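Local coordinates for virulence sensor protein BvgS (PDB 6ZJ8), which is a histidine sensor kinase of Bordetella pertussis whose PAS domain, the part described here, probably takes part in passing signals along to the kinase module, at residues C49-A52 / Y53-T56; E24-R27 / V28-G32; D77-L80 / A81-M84; D137-E140 / R141-L145. All coordinates share one frame; numbering follows the deposited sequence.

Interaction 1 of 4, residues C49-A52 / Y53-T56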
loop_
_atom_site.group_PDB
_atom_site.type_symbol
_atom_site.label_atom_id
_atom_site.label_comp_id
_atom_site.label_asym_id
_atom_site.label_seq_id
_atom_site.Cartn_x
_atom_site.Cartn_y
_atom_site.Cartn_z
ATOM N N CYS A 49 -3.367 -3.456 6.677
ATOM C CA CYS A 49 -2.578 -2.363 6.126
ATOM C C CYS A 49 -1.673 -1.842 7.230
ATOM O O CYS A 49 -2.130 -1.626 8.356
ATOM C CB CYS A 49 -3.474 -1.249 5.574
ATOM S SG CYS A 49 -4.896 -0.842 6.597
ATOM N N ASN A 50 -0.394 -1.663 6.912
ATOM C CA ASN A 50 0.562 -1.214 7.909
ATOM C C ASN A 50 0.474 0.302 8.077
ATOM O O ASN A 50 -0.301 0.987 7.404
ATOM C CB ASN A 50 1.970 -1.664 7.526
ATOM C CG ASN A 50 2.460 -1.037 6.234
ATOM O OD1 ASN A 50 1.687 -0.446 5.475
ATOM N ND2 ASN A 50 3.752 -1.183 5.967
ATOM N N ASP A 51 1.278 0.832 9.002
ATOM C CA ASP A 51 1.233 2.262 9.287
ATOM C C ASP A 51 1.797 3.089 8.140
ATOM O O ASP A 51 1.417 4.252 7.976
ATOM C CB ASP A 51 1.999 2.562 10.573
ATOM C CG ASP A 51 1.334 1.976 11.797
ATOM O OD1 ASP A 51 0.183 1.498 11.685
ATOM O OD2 ASP A 51 1.966 1.993 12.871
ATOM N N ALA A 52 2.707 2.520 7.346
ATOM C CA ALA A 52 3.181 3.226 6.160
ATOM C C ALA A 52 2.030 3.485 5.200
ATOM O O ALA A 52 1.931 4.565 4.605
ATOM C CB ALA A 52 4.285 2.425 5.474
ATOM N N TYR A 53 1.144 2.500 5.043
ATOM C CA TYR A 53 -0.072 2.691 4.263
ATOM C C TYR A 53 -0.948 3.772 4.887
ATOM O O TYR A 53 -1.278 4.777 4.244
ATOM C CB TYR A 53 -0.827 1.361 4.174
ATOM C CG TYR A 53 -2.037 1.385 3.274
ATOM C CD1 TYR A 53 -3.203 2.025 3.661
ATOM C CD2 TYR A 53 -2.016 0.753 2.039
ATOM C CE1 TYR A 53 -4.309 2.049 2.839
ATOM C CE2 TYR A 53 -3.118 0.770 1.211
ATOM C CZ TYR A 53 -4.262 1.418 1.615
ATOM O OH TYR A 53 -5.363 1.434 0.792
ATOM N N LEU A 54 -1.322 3.584 6.155
ATOM C CA LEU A 54 -2.288 4.473 6.792
ATOM C C LEU A 54 -1.765 5.901 6.888
ATOM O O LEU A 54 -2.516 6.858 6.671
ATOM C CB LEU A 54 -2.637 3.940 8.182
ATOM C CG LEU A 54 -3.263 2.545 8.204
ATOM C CD1 LEU A 54 -3.406 2.035 9.629
ATOM C CD2 LEU A 54 -4.614 2.571 7.496
ATOM N N ASP A 55 -0.482 6.069 7.219
ATOM C CA ASP A 55 0.055 7.408 7.437
ATOM C C ASP A 55 0.255 8.177 6.136
ATOM O O ASP A 55 0.315 9.410 6.164
ATOM C CB ASP A 55 1.374 7.327 8.205
ATOM C CG ASP A 55 1.177 6.996 9.675
ATOM O OD1 ASP A 55 0.014 6.848 10.108
ATOM O OD2 ASP A 55 2.187 6.887 10.402
ATOM N N THR A 56 0.368 7.485 5.001
ATOM C CA THR A 56 0.368 8.182 3.721
ATOM C C THR A 56 -0.837 9.105 3.609
ATOM O O THR A 56 -0.741 10.208 3.057
ATOM C CB THR A 56 0.363 7.173 2.570
ATOM O OG1 THR A 56 1.597 6.444 2.563
ATOM C CG2 THR A 56 0.175 7.884 1.227
#

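Interaction 2 of 4, residues E24-R27 / V28-G32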
loop_
_atom_site.group_PDB
_atom_site.type_symbol
_atom_site.label_atom_id
_atom_site.label_comp_id
_atom_site.label_asym_id
_atom_site.label_seq_id
_atom_site.Cartn_x
_atom_site.Cartn_y
_atom_site.Cartn_z
ATOM N N GLU A 24 3.803 -10.328 18.295
ATOM C CA GLU A 24 5.059 -9.636 18.028
ATOM C C GLU A 24 5.302 -9.517 16.530
ATOM O O GLU A 24 5.777 -8.482 16.049
ATOM C CB GLU A 24 6.213 -10.374 18.711
ATOM C CG GLU A 24 6.118 -10.374 20.230
ATOM C CD GLU A 24 6.994 -11.426 20.882
ATOM O OE1 GLU A 24 7.752 -12.112 20.164
ATOM O OE2 GLU A 24 6.922 -11.569 22.120
ATOM N N PHE A 25 4.969 -10.565 15.775
ATOM C CA PHE A 25 5.107 -10.506 14.325
ATOM C C PHE A 25 4.195 -9.442 13.730
ATOM O O PHE A 25 4.605 -8.690 12.837
ATOM C CB PHE A 25 4.801 -11.878 13.725
ATOM C CG PHE A 25 4.585 -11.857 12.241
ATOM C CD1 PHE A 25 5.657 -11.749 11.372
ATOM C CD2 PHE A 25 3.307 -11.948 11.715
ATOM C CE1 PHE A 25 5.458 -11.729 10.006
ATOM C CE2 PHE A 25 3.103 -11.930 10.348
ATOM C CZ PHE A 25 4.180 -11.820 9.493
ATOM N N MET A 26 2.954 -9.357 14.212
ATOM C CA MET A 26 2.040 -8.339 13.704
ATOM C C MET A 26 2.494 -6.941 14.107
ATOM O O MET A 26 2.350 -5.991 13.330
ATOM C CB MET A 26 0.625 -8.611 14.210
ATOM C CG MET A 26 0.036 -9.929 13.726
ATOM S SD MET A 26 -0.195 -9.984 11.940
ATOM C CE MET A 26 -1.386 -8.669 11.723
ATOM N N ARG A 27 3.036 -6.795 15.317
ATOM C CA ARG A 27 3.578 -5.505 15.730
ATOM C C ARG A 27 4.634 -5.019 14.745
ATOM O O ARG A 27 4.637 -3.847 14.352
ATOM C CB ARG A 27 4.161 -5.617 17.140
ATOM C CG ARG A 27 4.718 -4.318 17.713
ATOM C CD ARG A 27 3.631 -3.300 18.000
ATOM N NE ARG A 27 2.750 -3.718 19.088
ATOM C CZ ARG A 27 1.644 -3.068 19.440
ATOM N NH1 ARG A 27 1.280 -1.975 18.784
ATOM N NH2 ARG A 27 0.898 -3.514 20.440
ATOM N N VAL A 28 5.532 -5.910 14.321
ATOM C CA VAL A 28 6.553 -5.522 13.354
ATOM C C VAL A 28 5.931 -5.285 11.985
ATOM O O VAL A 28 6.267 -4.316 11.291
ATOM C CB VAL A 28 7.658 -6.593 13.292
ATOM C CG1 VAL A 28 8.698 -6.220 12.252
ATOM C CG2 VAL A 28 8.301 -6.768 14.654
ATOM N N LEU A 29 5.014 -6.163 11.573
ATOM C CA LEU A 29 4.458 -6.073 10.227
ATOM C C LEU A 29 3.677 -4.780 10.031
ATOM O O LEU A 29 3.714 -4.179 8.950
ATOM C CB LEU A 29 3.565 -7.281 9.951
ATOM C CG LEU A 29 2.696 -7.197 8.695
ATOM C CD1 LEU A 29 3.556 -6.945 7.465
ATOM C CD2 LEU A 29 1.886 -8.468 8.531
ATOM N N ILE A 30 2.968 -4.332 11.060
ATOM C CA ILE A 30 2.070 -3.190 10.953
ATOM C C ILE A 30 2.720 -1.910 11.457
ATOM O O ILE A 30 2.637 -0.868 10.806
ATOM C CB ILE A 30 0.750 -3.490 11.700
ATOM C CG1 ILE A 30 -0.053 -4.530 10.915
ATOM C CG2 ILE A 30 -0.048 -2.214 11.907
ATOM C CD1 ILE A 30 -1.171 -5.160 11.697
ATOM N N ASP A 31 3.376 -1.964 12.613
ATOM C CA ASP A 31 4.013 -0.788 13.190
ATOM C C ASP A 31 5.477 -0.645 12.800
ATOM O O ASP A 31 6.105 0.348 13.182
ATOM C CB ASP A 31 3.920 -0.821 14.722
ATOM C CG ASP A 31 2.533 -0.503 15.235
ATOM O OD1 ASP A 31 1.725 0.069 14.475
ATOM O OD2 ASP A 31 2.256 -0.817 16.415
ATOM N N GLY A 32 6.043 -1.599 12.063
ATOM C CA GLY A 32 7.477 -1.596 11.854
ATOM C C GLY A 32 7.953 -2.015 10.482
ATOM O O GLY A 32 9.028 -2.612 10.355
#

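Interaction 3 of 4, residues D77-L80 / A81-M84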
loop_
_atom_site.group_PDB
_atom_site.type_symbol
_atom_site.label_atom_id
_atom_site.label_comp_id
_atom_site.label_asym_id
_atom_site.label_seq_id
_atom_site.Cartn_x
_atom_site.Cartn_y
_atom_site.Cartn_z
ATOM N N ASP A 77 -17.744 12.237 -4.608
ATOM C CA ASP A 77 -16.307 12.269 -4.831
ATOM C C ASP A 77 -15.553 12.209 -3.496
ATOM O O ASP A 77 -14.769 13.116 -3.181
ATOM C CB ASP A 77 -15.905 13.507 -5.617
ATOM C CG ASP A 77 -16.678 13.650 -6.910
ATOM O OD1 ASP A 77 -16.849 12.634 -7.613
ATOM O OD2 ASP A 77 -17.117 14.778 -7.222
ATOM N N PRO A 78 -15.770 11.171 -2.696
ATOM C CA PRO A 78 -15.127 11.116 -1.375
ATOM C C PRO A 78 -13.612 11.082 -1.504
ATOM O O PRO A 78 -13.051 10.318 -2.293
ATOM C CB PRO A 78 -15.686 9.827 -0.763
ATOM C CG PRO A 78 -16.109 8.998 -1.925
ATOM C CD PRO A 78 -16.560 9.960 -2.981
ATOM N N ALA A 79 -12.948 11.919 -0.705
ATOM C CA ALA A 79 -11.514 12.131 -0.875
ATOM C C ALA A 79 -10.722 10.868 -0.563
ATOM O O ALA A 79 -9.885 10.437 -1.365
ATOM C CB ALA A 79 -11.051 13.288 0.009
ATOM N N LEU A 80 -10.968 10.259 0.599
ATOM C CA LEU A 80 -10.112 9.165 1.051
ATOM C C LEU A 80 -10.081 8.036 0.028
ATOM O O LEU A 80 -9.005 7.576 -0.375
ATOM C CB LEU A 80 -10.584 8.650 2.412
ATOM C CG LEU A 80 -9.612 7.683 3.099
ATOM C CD1 LEU A 80 -8.271 8.360 3.358
ATOM C CD2 LEU A 80 -10.190 7.139 4.397
ATOM N N ALA A 81 -11.255 7.574 -0.405
ATOM C CA ALA A 81 -11.305 6.524 -1.416
ATOM C C ALA A 81 -10.614 6.962 -2.700
ATOM O O ALA A 81 -9.907 6.171 -3.336
ATOM C CB ALA A 81 -12.758 6.137 -1.694
ATOM N N ARG A 82 -10.805 8.221 -3.097
ATOM C CA ARG A 82 -10.186 8.717 -4.322
ATOM C C ARG A 82 -8.666 8.635 -4.239
ATOM O O ARG A 82 -8.007 8.119 -5.150
ATOM C CB ARG A 82 -10.643 10.153 -4.585
ATOM C CG ARG A 82 -10.096 10.768 -5.863
ATOM C CD ARG A 82 -10.699 12.142 -6.129
ATOM N NE ARG A 82 -10.459 13.078 -5.033
ATOM C CZ ARG A 82 -9.277 13.623 -4.757
ATOM N NH1 ARG A 82 -8.210 13.322 -5.487
ATOM N NH2 ARG A 82 -9.161 14.466 -3.740
ATOM N N GLU A 83 -8.092 9.127 -3.140
ATOM C CA GLU A 83 -6.638 9.127 -2.995
ATOM C C GLU A 83 -6.080 7.710 -2.976
ATOM O O GLU A 83 -5.063 7.426 -3.618
ATOM C CB GLU A 83 -6.251 9.877 -1.724
ATOM C CG GLU A 83 -6.758 11.312 -1.683
ATOM C CD GLU A 83 -6.654 11.924 -0.305
ATOM O OE1 GLU A 83 -6.361 11.178 0.655
ATOM O OE2 GLU A 83 -6.869 13.149 -0.179
ATOM N N MET A 84 -6.732 6.802 -2.247
ATOM C CA MET A 84 -6.239 5.431 -2.180
ATOM C C MET A 84 -6.296 4.754 -3.542
ATOM O O MET A 84 -5.407 3.967 -3.890
ATOM C CB MET A 84 -7.049 4.633 -1.162
ATOM C CG MET A 84 -6.855 5.102 0.260
ATOM S SD MET A 84 -7.507 3.937 1.464
ATOM C CE MET A 84 -7.070 4.784 2.973
HETATM O O HOH W 1 -12.399 14.295 -4.121
#

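Interaction 4 of 4, residues D137-E140 / R141-L145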
loop_
_atom_site.group_PDB
_atom_site.type_symbol
_atom_site.label_atom_id
_atom_site.label_comp_id
_atom_site.label_asym_id
_atom_site.label_seq_id
_atom_site.Cartn_x
_atom_site.Cartn_y
_atom_site.Cartn_z
ATOM N N ASP A 137 7.711 4.341 -2.521
ATOM C CA ASP A 137 7.848 5.734 -2.938
ATOM C C ASP A 137 9.250 5.922 -3.509
ATOM O O ASP A 137 10.232 6.013 -2.768
ATOM C CB ASP A 137 7.580 6.670 -1.765
ATOM C CG ASP A 137 7.472 8.122 -2.188
ATOM O OD1 ASP A 137 8.060 8.489 -3.228
ATOM O OD2 ASP A 137 6.804 8.900 -1.478
ATOM N N ILE A 138 9.343 5.973 -4.841
ATOM C CA ILE A 138 10.641 6.116 -5.494
ATOM C C ILE A 138 11.180 7.527 -5.302
ATOM O O ILE A 138 12.380 7.725 -5.077
ATOM C CB ILE A 138 10.529 5.755 -6.986
ATOM C CG1 ILE A 138 9.957 4.345 -7.164
ATOM C CG2 ILE A 138 11.889 5.879 -7.671
ATOM C CD1 ILE A 138 10.804 3.246 -6.543
ATOM N N THR A 139 10.302 8.530 -5.391
ATOM C CA THR A 139 10.729 9.913 -5.214
ATOM C C THR A 139 11.390 10.119 -3.858
ATOM O O THR A 139 12.331 10.913 -3.731
ATOM C CB THR A 139 9.532 10.849 -5.369
ATOM O OG1 THR A 139 8.995 10.720 -6.690
ATOM C CG2 THR A 139 9.941 12.292 -5.122
ATOM N N GLU A 140 10.905 9.420 -2.829
ATOM C CA GLU A 140 11.505 9.538 -1.504
ATOM C C GLU A 140 12.968 9.115 -1.529
ATOM O O GLU A 140 13.809 9.727 -0.862
ATOM C CB GLU A 140 10.719 8.698 -0.496
ATOM C CG GLU A 140 11.141 8.899 0.953
ATOM C CD GLU A 140 10.748 10.257 1.483
ATOM O OE1 GLU A 140 9.852 10.880 0.882
ATOM O OE2 GLU A 140 11.337 10.699 2.493
ATOM N N ARG A 141 13.290 8.069 -2.294
ATOM C CA ARG A 141 14.682 7.652 -2.426
ATOM C C ARG A 141 15.494 8.670 -3.216
ATOM O O ARG A 141 16.624 8.999 -2.840
ATOM C CB ARG A 141 14.761 6.285 -3.104
ATOM C CG ARG A 141 14.517 5.109 -2.183
ATOM C CD ARG A 141 13.065 4.991 -1.786
ATOM N NE ARG A 141 12.832 3.803 -0.969
ATOM C CZ ARG A 141 11.746 3.604 -0.230
ATOM N NH1 ARG A 141 10.785 4.517 -0.194
ATOM N NH2 ARG A 141 11.624 2.491 0.480
ATOM N N ALA A 142 14.939 9.166 -4.323
ATOM C CA ALA A 142 15.660 10.129 -5.147
ATOM C C ALA A 142 15.936 11.416 -4.378
ATOM O O ALA A 142 17.020 11.997 -4.501
ATOM C CB ALA A 142 14.868 10.416 -6.424
ATOM N N GLU A 143 14.971 11.872 -3.574
ATOM C CA GLU A 143 15.193 13.071 -2.770
ATOM C C GLU A 143 16.404 12.906 -1.863
ATOM O O GLU A 143 17.213 13.828 -1.718
ATOM C CB GLU A 143 13.957 13.394 -1.929
ATOM C CG GLU A 143 12.792 13.976 -2.711
ATOM C CD GLU A 143 12.222 15.236 -2.079
ATOM O OE1 GLU A 143 12.981 15.993 -1.437
ATOM O OE2 GLU A 143 11.005 15.471 -2.228
ATOM N N LEU A 144 16.537 11.737 -1.234
ATOM C CA LEU A 144 17.666 11.505 -0.342
ATOM C C LEU A 144 18.983 11.601 -1.101
ATOM O O LEU A 144 19.915 12.287 -0.667
ATOM C CB LEU A 144 17.521 10.141 0.331
ATOM C CG LEU A 144 18.597 9.786 1.355
ATOM C CD1 LEU A 144 18.563 10.759 2.524
ATOM C CD2 LEU A 144 18.415 8.356 1.840
ATOM N N LEU A 145 19.074 10.919 -2.248
ATOM C CA LEU A 145 20.293 10.979 -3.050
ATOM C C LEU A 145 20.564 12.396 -3.538
ATOM O O LEU A 145 21.714 12.850 -3.543
ATOM C CB LEU A 145 20.183 10.024 -4.239
ATOM C CG LEU A 145 20.073 8.534 -3.915
ATOM C CD1 LEU A 145 19.606 7.768 -5.139
ATOM C CD2 LEU A 145 21.402 7.993 -3.425
HETATM O O HOH W 2 7.643 3.631 0.316
#

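Interaction 1 of 4, residues C49-A52 / Y53-T56
Tyr53 lays its ring against Cys49 at the start of helix 51-57, one of the short helices that accompany the sheet of this PAS fold, and Asn50 is the N-cap. CG lies anti to the backbone N in Tyr53 (chi1 -174°), which turns the ring toward Cys49, the last residue of strand 46-49. Cys49 CB sits over one ring face, 4.1 Å from the Tyr53 ring centroid, a CH-pi contact; the sulfur stands more obliquely, and Cys49 SG instead presses on Leu54 CD2 at 3.5 Å. Cys49 thus touches two consecutive helix residues, Tyr53 through CB and Leu54 through SG. The backbone bond from Leu54 N to Asn50 O, 3.1 Å long, belongs to the same turn. The cap itself is Asn50 OD1, which accepts from Tyr53 N at 3.0 Å. That donor lies 47° out of the amide plane, not on a lone pair. Ile37 N also gives a hydrogen bond to OD1, while ND2 reaches Thr33 OG1 and Asn35 O, so the buried amide is held at both ends and its rotation is fixed. A turn further on, Thr56 folds its hydroxyl back onto the helix, and OG1 donates to Ala52 O at 2.8 Å.

Interaction 2 of 4, residues E24-R27 / V28-G32
The guanidinium of Arg27 is met at its edge by the carboxylate of Asp31, one helical turn on, while the ring of Phe25 is approached obliquely by Leu29 CD2. In the first pair, a salt bridge, Arg27 NH1 gives its hydrogen to Asp31 OD2 at 2.8 Å, with the oxygen only 7° out of the guanidinium plane and met nearly along its C-O axis. The two flat groups are tilted 29° from each other. The bend at chi2 (68°) lays Arg27 CD 3.3 Å from Asp31 OD2, and a second bend at chi3 turns the guanidinium so that NH1 meets the same oxygen. Asp31 is thus gripped at both ends, since its backbone N also donates to Arg27 O at 2.9 Å.

Another side of the helix is apolar. Phe25 and Leu29 run side by side and point the same way, with Phe25 CE2 4.1 Å from Leu29 CD2. Met26 curls at chi2 and chi3 and brings its CE to Ile30 CD1 at 3.5 Å, the tightest apolar touch here.

All this lies in the last turns of helix 17-31, largely at the surface. Met26 and Leu29 rest on Leu48 of strand 46-49, Leu29 O takes a bond from Thr33 OG1, and Ile30 is bonded through its backbone to Asp51, where helix 51-57 begins.

Interaction 3 of 4, residues D77-L80 / A81-M84
Leu80 meets Met84 along the first turn of helix 79-87, a helix of the PAS fold that packs on helix 51-57 through this side. The two side chains cross obliquely, and the contact is made by methyls: Leu80 CD1 lies 3.8 Å from Met84 CE. Met84 is extended beyond CG, with CG set beside the backbone N (chi1 -67°), and that long straight reach carries its terminal methyl back across to the leucine. The pair joins a larger apolar cluster, in which both residues touch Phe57, Met84 also touches Tyr53, and Leu80 also touches Val59.

Pro78 occupies the N-cap position. Its carbonyl oxygen opens the helical bonding by accepting from Arg82 N at 3.2 Å. The next two bonds are shorter and straighter: Glu83 N donates to Ala79 O at 2.8 Å with an N-H...O angle of 167°, and Met84 N donates to Leu80 O at 3.0 Å.

Polar side chains occupy other sides of the turn. Glu83 CG, set beside its own backbone N, lies 3.3 Å from Ala79 O; the chain runs on extended from there, and its flank also touches Phe57. Arg82 runs straight to CD and then bends at chi3, taking its guanidinium back past Ala79 CB, which it meets obliquely. A long, weak ion pair links it to Glu86. Just ahead of the helix a water donates to Asp77 O at 2.8 Å and sits 2.5 Å from Arg82 NE, short enough to make that second distance doubtful.

Interaction 4 of 4, residues D137-E140 / R141-L145
Arg141 folds back along the first turn of helix 138-155 to reach the carbonyl of Asp137, the residue at the N-cap. With CG beside the backbone N (chi1 -81°) and the chain bent at chi2, the arginine brings NH1 to Asp137 O at 3.0 Å, a weak bond with an N-H...O angle of 135°. Water 2 accepts from Asp137 N at 2.9 Å and, weakly, from the same NH1, tying the two ends of this turn together. Asp137 OD1 caps the helix by accepting from Glu140 N at 3.0 Å, the hydrogen coming from well above the carboxylate plane; a negative charge at this helix start would probably suit the helix dipole.

Along the backbone, Ala142 N bonds to Ile138 O at 3.0 Å, and Glu143 N to Thr139 O at 2.8 Å. Of apolar contact there is little, just Thr139 CG2 against the CG of Glu143 at 4.1 Å.

The helix leaves directly from strand 128-137. Ile138 lies on His113 and Tyr115 of the adjacent strand 110-122, Thr139 OG1 is bonded to His113 N, and Arg141 NH2 crosses to Asn35 OD1 in the loop ahead of strand 37-41.

How the interactions relate
All four are local contacts along one helix or at its end, but their settings differ. Interaction 1, the most buried, touches interaction 2 where helix 17-31 ends and helix 51-57 starts, the carboxylates of Asp51 and Asp31 also lying close as like charges, and interaction 3 through Tyr53 and Met84. Interactions 2 and 3 lie on opposite sides of the chain's centre, about 27 Å apart between centres, and interaction 4 touches none of the others. Interactions 1 and 4 share an N-cap side chain taking a backbone hydrogen, an amide in one and a carboxylate in the other. Interaction 2 relies on a surface salt bridge, interaction 3 on methyls, interaction 4 on a weak arginine bond and water.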